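Local coordinates for wsv230 (Shrimp white spot syndrome virus, PDB 2GJ2), which is a nonstructural viral protein of ferredoxin fold that binds metal ions, here cadmium, and may work through metal binding, at residues A11-V16 and E25-F30; G60-L65 and L74-M79. All blocks are in the same frame, centred on the assembly; numbering follows the deposited sequence.

Contact 1: A11-V16 and E25-F30; sequences ADFLLV and EVMKTF. With CD (cadmium ion), chain E.
M27 reaches from the end of helix 23-27 to two side chains of strand 13-16, F13 and L15, and this apolar meeting is the whole of the direct contact. The methionine side chain is bent at its last two torsions (chi2 -47°, chi3 -53°), and the curl takes it across L15 while delivering the terminal methyl to the phenyl ring. L15 CD1 lies 3.7 Å from M27 CG, with the sulfur SD little farther from the same methyl. M27 CE meets F13 CZ at 3.9 Å, arriving at the ring edge near its plane. V48 of the neighbouring strand touches all three residues and extends this buried patch.

At the helix exit, T29 OG1 donates to V26 O over 3.0 Å as the chain leaves the helix.

Metal coordination occupies the beginning of 11-16. D12 chelates cadmium with both carboxylate oxygens, OD1 at 2.4 Å and OD2 at 2.3 Å, and a water is bound at 2.2 Å from the ion. C49 of the same chain and E34 of the second subunit complete the site, while L50 N hydrogen-bonds D12 OD1 from the second shell.

The arrangement is the first beta-alpha unit of a ferredoxin fold, with an intersubunit cadmium site beside its leading strand.

Contact 2: G60-L65 and L74-M79; sequences GGIEEL and LEIQPM
Flat groups play no part where I62 and L65 face L74 and I76: neither a ring face nor a ring edge enters, and the meeting surfaces are made of branched aliphatic chains. The one side-chain amide in the two segments, that of Q77, is spent along its own strand, in a weak bond from NE2 to P78 O.

I62, in the first turn of the helix that runs on to residue 69, uses both of its branches. The longer one is extended and ends with CD1 3.4 Å from I76 CG2, a tight approach between two methyls; I62 CG1 stands 4.0 Å from the same atom. The shorter branch, CG2, is anti to the backbone N and meets L74 CD1 at 3.7 Å, the side chains of I62 and L74 crossing at about a right angle. One turn on, L65 CD2 makes a looser contact with L74 CD1, at 4.4 Å, so that L74 CD1 serves both I62 and L65.

Ahead of the helix, G61 adopts a positive phi (91°) as the chain turns into it. R66, just past the segment, hydrogen-bonds L74 O through NE and forms a salt bridge with E63, adding a polar tie beside the apolar layer. On the inner side, L65 and L74 both touch L15.

Packing of the second helix on the edge strand that follows it is the closing alpha-beta unit of the ferredoxin fold.

Overall arrangement
Contact 1 and contact 2 represent the two halves of a beta-alpha-beta-beta-alpha-beta chain, their centres 9 Å apart. Strands 13-16 and 75-78 run antiparallel as neighbours in the four-stranded sheet, with probable hydrogen bonds from E75 N to V16 O (2.6 Å) and from L14 N to Q77 O (2.7 Å). The cores merge through close packing of F13 CD1 on I76 CD1, and L65 touches M27 where the two helices adjoin on one face of the sheet. The metal lies toward one end: D12 of contact 1 binds cadmium directly, whereas the side chain of I76 in contact 2 remains about 13 Å from a bound ion.

Contact 1: A11-V16 and E25-F30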
loop_
_atom_site.group_PDB
_atom_site.type_symbol
_atom_site.label_atom_id
_atom_site.label_comp_id
_atom_site.label_asym_id
_atom_site.label_seq_id
_atom_site.Cartn_x
_atom_site.Cartn_y
_atom_site.Cartn_z
ATOM N N ALA A 11 -5.990 -8.313 6.577
ATOM C CA ALA A 11 -6.102 -7.539 5.361
ATOM C C ALA A 11 -6.217 -6.018 5.573
ATOM O O ALA A 11 -6.474 -5.533 6.685
ATOM C CB ALA A 11 -7.274 -8.023 4.583
ATOM N N ASP A 12 -6.017 -5.272 4.498
ATOM C CA ASP A 12 -6.154 -3.828 4.572
ATOM C C ASP A 12 -7.556 -3.590 5.053
ATOM O O ASP A 12 -8.393 -4.478 4.969
ATOM C CB ASP A 12 -6.018 -3.184 3.187
ATOM C CG ASP A 12 -4.651 -3.386 2.584
ATOM O OD1 ASP A 12 -3.725 -3.759 3.340
ATOM O OD2 ASP A 12 -4.508 -3.157 1.354
ATOM N N PHE A 13 -7.831 -2.389 5.527
ATOM C CA PHE A 13 -9.166 -2.105 5.972
ATOM C C PHE A 13 -9.579 -0.659 5.751
ATOM O O PHE A 13 -8.746 0.219 5.558
ATOM C CB PHE A 13 -9.338 -2.539 7.444
ATOM C CG PHE A 13 -8.271 -2.039 8.383
ATOM C CD1 PHE A 13 -8.476 -0.877 9.140
ATOM C CD2 PHE A 13 -7.097 -2.765 8.575
ATOM C CE1 PHE A 13 -7.527 -0.448 10.086
ATOM C CE2 PHE A 13 -6.151 -2.351 9.508
ATOM C CZ PHE A 13 -6.372 -1.173 10.273
ATOM N N LEU A 14 -10.883 -0.430 5.725
ATOM C CA LEU A 14 -11.411 0.910 5.553
ATOM C C LEU A 14 -11.790 1.457 6.927
ATOM O O LEU A 14 -12.243 0.734 7.823
ATOM C CB LEU A 14 -12.649 0.903 4.629
ATOM C CG LEU A 14 -12.380 0.510 3.165
ATOM C CD1 LEU A 14 -13.685 0.486 2.365
ATOM C CD2 LEU A 14 -11.410 1.492 2.524
ATOM N N LEU A 15 -11.579 2.746 7.092
ATOM C CA LEU A 15 -11.914 3.412 8.327
ATOM C C LEU A 15 -12.988 4.384 7.907
ATOM O O LEU A 15 -12.802 5.123 6.940
ATOM C CB LEU A 15 -10.694 4.159 8.870
ATOM C CG LEU A 15 -9.630 3.300 9.564
ATOM C CD1 LEU A 15 -8.613 4.253 10.249
ATOM C CD2 LEU A 15 -10.282 2.344 10.591
ATOM N N VAL A 16 -14.111 4.381 8.608
ATOM C CA VAL A 16 -15.200 5.282 8.258
ATOM C C VAL A 16 -15.745 5.911 9.517
ATOM O O VAL A 16 -16.101 5.204 10.446
ATOM C CB VAL A 16 -16.364 4.537 7.577
ATOM C CG1 VAL A 16 -17.416 5.516 7.153
ATOM C CG2 VAL A 16 -15.857 3.754 6.402
ATOM N N GLU A 25 -2.744 10.399 11.841
ATOM C CA GLU A 25 -1.673 10.218 12.814
ATOM C C GLU A 25 -1.832 9.037 13.776
ATOM O O GLU A 25 -0.825 8.441 14.176
ATOM C CB GLU A 25 -1.372 11.517 13.581
ATOM C CG GLU A 25 -2.394 12.005 14.577
ATOM C CD GLU A 25 -1.750 12.859 15.672
ATOM O OE1 GLU A 25 -1.148 12.276 16.606
ATOM O OE2 GLU A 25 -1.828 14.107 15.596
ATOM N N VAL A 26 -3.057 8.660 14.139
ATOM C CA VAL A 26 -3.195 7.513 15.041
ATOM C C VAL A 26 -2.845 6.199 14.332
ATOM O O VAL A 26 -2.267 5.290 14.945
ATOM C CB VAL A 26 -4.622 7.364 15.640
ATOM C CG1 VAL A 26 -4.887 8.434 16.673
ATOM C CG2 VAL A 26 -5.634 7.468 14.564
ATOM N N MET A 27 -3.174 6.082 13.046
ATOM C CA MET A 27 -2.870 4.833 12.362
ATOM C C MET A 27 -1.383 4.669 12.128
ATOM O O MET A 27 -0.868 3.556 12.196
ATOM C CB MET A 27 -3.631 4.723 11.049
ATOM C CG MET A 27 -5.115 4.530 11.254
ATOM S SD MET A 27 -5.539 3.261 12.493
ATOM C CE MET A 27 -4.612 1.865 11.915
ATOM N N LYS A 28 -0.680 5.773 11.905
ATOM C CA LYS A 28 0.761 5.696 11.675
ATOM C C LYS A 28 1.602 5.368 12.915
ATOM O O LYS A 28 2.822 5.384 12.853
ATOM C CB LYS A 28 1.261 6.985 11.022
ATOM C CG LYS A 28 1.137 6.951 9.510
ATOM C CD LYS A 28 0.555 8.243 8.958
ATOM C CE LYS A 28 1.429 9.435 9.278
ATOM N NZ LYS A 28 0.839 10.665 8.690
ATOM N N THR A 29 0.966 5.064 14.039
ATOM C CA THR A 29 1.744 4.720 15.217
ATOM C C THR A 29 1.753 3.206 15.353
ATOM O O THR A 29 2.387 2.657 16.241
ATOM C CB THR A 29 1.189 5.357 16.520
ATOM O OG1 THR A 29 -0.030 4.712 16.889
ATOM C CG2 THR A 29 0.916 6.847 16.322
ATOM N N PHE A 30 1.038 2.519 14.473
ATOM C CA PHE A 30 1.045 1.069 14.540
ATOM C C PHE A 30 2.171 0.571 13.643
ATOM O O PHE A 30 2.377 1.081 12.540
ATOM C CB PHE A 30 -0.302 0.489 14.101
ATOM C CG PHE A 30 -1.420 0.721 15.092
ATOM C CD1 PHE A 30 -2.178 1.889 15.055
ATOM C CD2 PHE A 30 -1.725 -0.240 16.051
ATOM C CE1 PHE A 30 -3.226 2.089 15.957
ATOM C CE2 PHE A 30 -2.764 -0.049 16.953
ATOM C CZ PHE A 30 -3.516 1.118 16.905
HETATM CD CD CD E . -2.228 -3.188 1.578
HETATM O O HOH W 1 -0.730 -4.696 1.144
#

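Contact 2: G60-L65 and L74-M79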
loop_
_atom_site.group_PDB
_atom_site.type_symbol
_atom_site.label_atom_id
_atom_site.label_comp_id
_atom_site.label_asym_id
_atom_site.label_seq_id
_atom_site.Cartn_x
_atom_site.Cartn_y
_atom_site.Cartn_z
ATOM N N GLY A 60 -8.423 -3.878 22.579
ATOM C CA GLY A 60 -9.688 -3.360 23.059
ATOM C C GLY A 60 -10.875 -3.482 22.123
ATOM O O GLY A 60 -12.018 -3.246 22.525
ATOM N N GLY A 61 -10.621 -3.867 20.880
ATOM C CA GLY A 61 -11.700 -3.978 19.915
ATOM C C GLY A 61 -11.808 -2.647 19.209
ATOM O O GLY A 61 -10.971 -1.781 19.409
ATOM N N ILE A 62 -12.835 -2.462 18.394
ATOM C CA ILE A 62 -12.980 -1.211 17.676
ATOM C C ILE A 62 -13.138 -0.032 18.636
ATOM O O ILE A 62 -12.876 1.109 18.264
ATOM C CB ILE A 62 -14.171 -1.286 16.691
ATOM C CG1 ILE A 62 -14.089 -2.596 15.894
ATOM C CG2 ILE A 62 -14.126 -0.110 15.711
ATOM C CD1 ILE A 62 -15.174 -2.777 14.834
ATOM N N GLU A 63 -13.546 -0.302 19.880
ATOM C CA GLU A 63 -13.718 0.759 20.871
ATOM C C GLU A 63 -12.370 1.390 21.202
ATOM O O GLU A 63 -12.252 2.607 21.358
ATOM C CB GLU A 63 -14.366 0.217 22.145
ATOM C CG GLU A 63 -15.789 -0.307 21.962
ATOM C CD GLU A 63 -15.850 -1.567 21.098
ATOM O OE1 GLU A 63 -15.022 -2.474 21.317
ATOM O OE2 GLU A 63 -16.728 -1.659 20.208
ATOM N N GLU A 64 -11.341 0.564 21.297
ATOM C CA GLU A 64 -10.012 1.074 21.586
ATOM C C GLU A 64 -9.585 2.076 20.516
ATOM O O GLU A 64 -8.958 3.082 20.825
ATOM C CB GLU A 64 -9.003 -0.079 21.648
ATOM C CG GLU A 64 -7.604 0.335 22.100
ATOM C CD GLU A 64 -6.674 -0.854 22.306
ATOM O OE1 GLU A 64 -7.163 -2.004 22.261
ATOM O OE2 GLU A 64 -5.458 -0.641 22.523
ATOM N N LEU A 65 -9.933 1.805 19.258
ATOM C CA LEU A 65 -9.555 2.687 18.159
ATOM C C LEU A 65 -10.414 3.933 18.135
ATOM O O LEU A 65 -9.955 4.989 17.711
ATOM C CB LEU A 65 -9.640 1.940 16.826
ATOM C CG LEU A 65 -8.998 2.586 15.598
ATOM C CD1 LEU A 65 -7.582 3.060 15.918
ATOM C CD2 LEU A 65 -8.991 1.564 14.454
ATOM N N LEU A 74 -16.567 5.973 14.638
ATOM C CA LEU A 74 -15.627 5.220 13.797
ATOM C C LEU A 74 -16.086 3.788 13.537
ATOM O O LEU A 74 -16.557 3.115 14.436
ATOM C CB LEU A 74 -14.238 5.209 14.469
ATOM C CG LEU A 74 -12.963 4.496 13.946
ATOM C CD1 LEU A 74 -13.132 2.973 13.947
ATOM C CD2 LEU A 74 -12.662 4.963 12.553
ATOM N N GLU A 75 -15.961 3.340 12.292
ATOM C CA GLU A 75 -16.302 1.971 11.924
ATOM C C GLU A 75 -15.162 1.401 11.100
ATOM O O GLU A 75 -14.429 2.136 10.435
ATOM C CB GLU A 75 -17.573 1.925 11.077
ATOM C CG GLU A 75 -18.848 2.322 11.781
ATOM C CD GLU A 75 -19.391 1.238 12.676
ATOM O OE1 GLU A 75 -19.324 0.045 12.297
ATOM O OE2 GLU A 75 -19.912 1.581 13.752
ATOM N N ILE A 76 -14.983 0.094 11.153
ATOM C CA ILE A 76 -13.947 -0.510 10.345
ATOM C C ILE A 76 -14.525 -1.581 9.437
ATOM O O ILE A 76 -15.400 -2.333 9.823
ATOM C CB ILE A 76 -12.813 -1.152 11.171
ATOM C CG1 ILE A 76 -11.779 -1.729 10.213
ATOM C CG2 ILE A 76 -13.323 -2.305 11.976
ATOM C CD1 ILE A 76 -10.648 -2.453 10.883
ATOM N N GLN A 77 -14.006 -1.634 8.221
ATOM C CA GLN A 77 -14.433 -2.604 7.229
ATOM C C GLN A 77 -13.183 -3.203 6.597
ATOM O O GLN A 77 -12.499 -2.541 5.827
ATOM C CB GLN A 77 -15.288 -1.912 6.150
ATOM C CG GLN A 77 -15.781 -2.819 5.043
ATOM C CD GLN A 77 -16.661 -3.948 5.551
ATOM O OE1 GLN A 77 -17.836 -3.749 5.864
ATOM N NE2 GLN A 77 -16.091 -5.147 5.638
ATOM N N PRO A 78 -12.845 -4.452 6.959
ATOM C CA PRO A 78 -11.667 -5.137 6.405
ATOM C C PRO A 78 -11.870 -5.394 4.917
ATOM O O PRO A 78 -12.955 -5.781 4.501
ATOM C CB PRO A 78 -11.627 -6.453 7.174
ATOM C CG PRO A 78 -12.278 -6.118 8.464
ATOM C CD PRO A 78 -13.436 -5.232 8.061
ATOM N N MET A 79 -10.834 -5.161 4.113
ATOM C CA MET A 79 -10.896 -5.412 2.675
ATOM C C MET A 79 -10.820 -6.931 2.382
ATOM O O MET A 79 -10.576 -7.732 3.261
ATOM C CB MET A 79 -9.743 -4.677 1.991
ATOM C CG MET A 79 -9.684 -3.191 2.344
ATOM S SD MET A 79 -10.332 -2.115 1.045
ATOM C CE MET A 79 -12.039 -2.229 1.315
#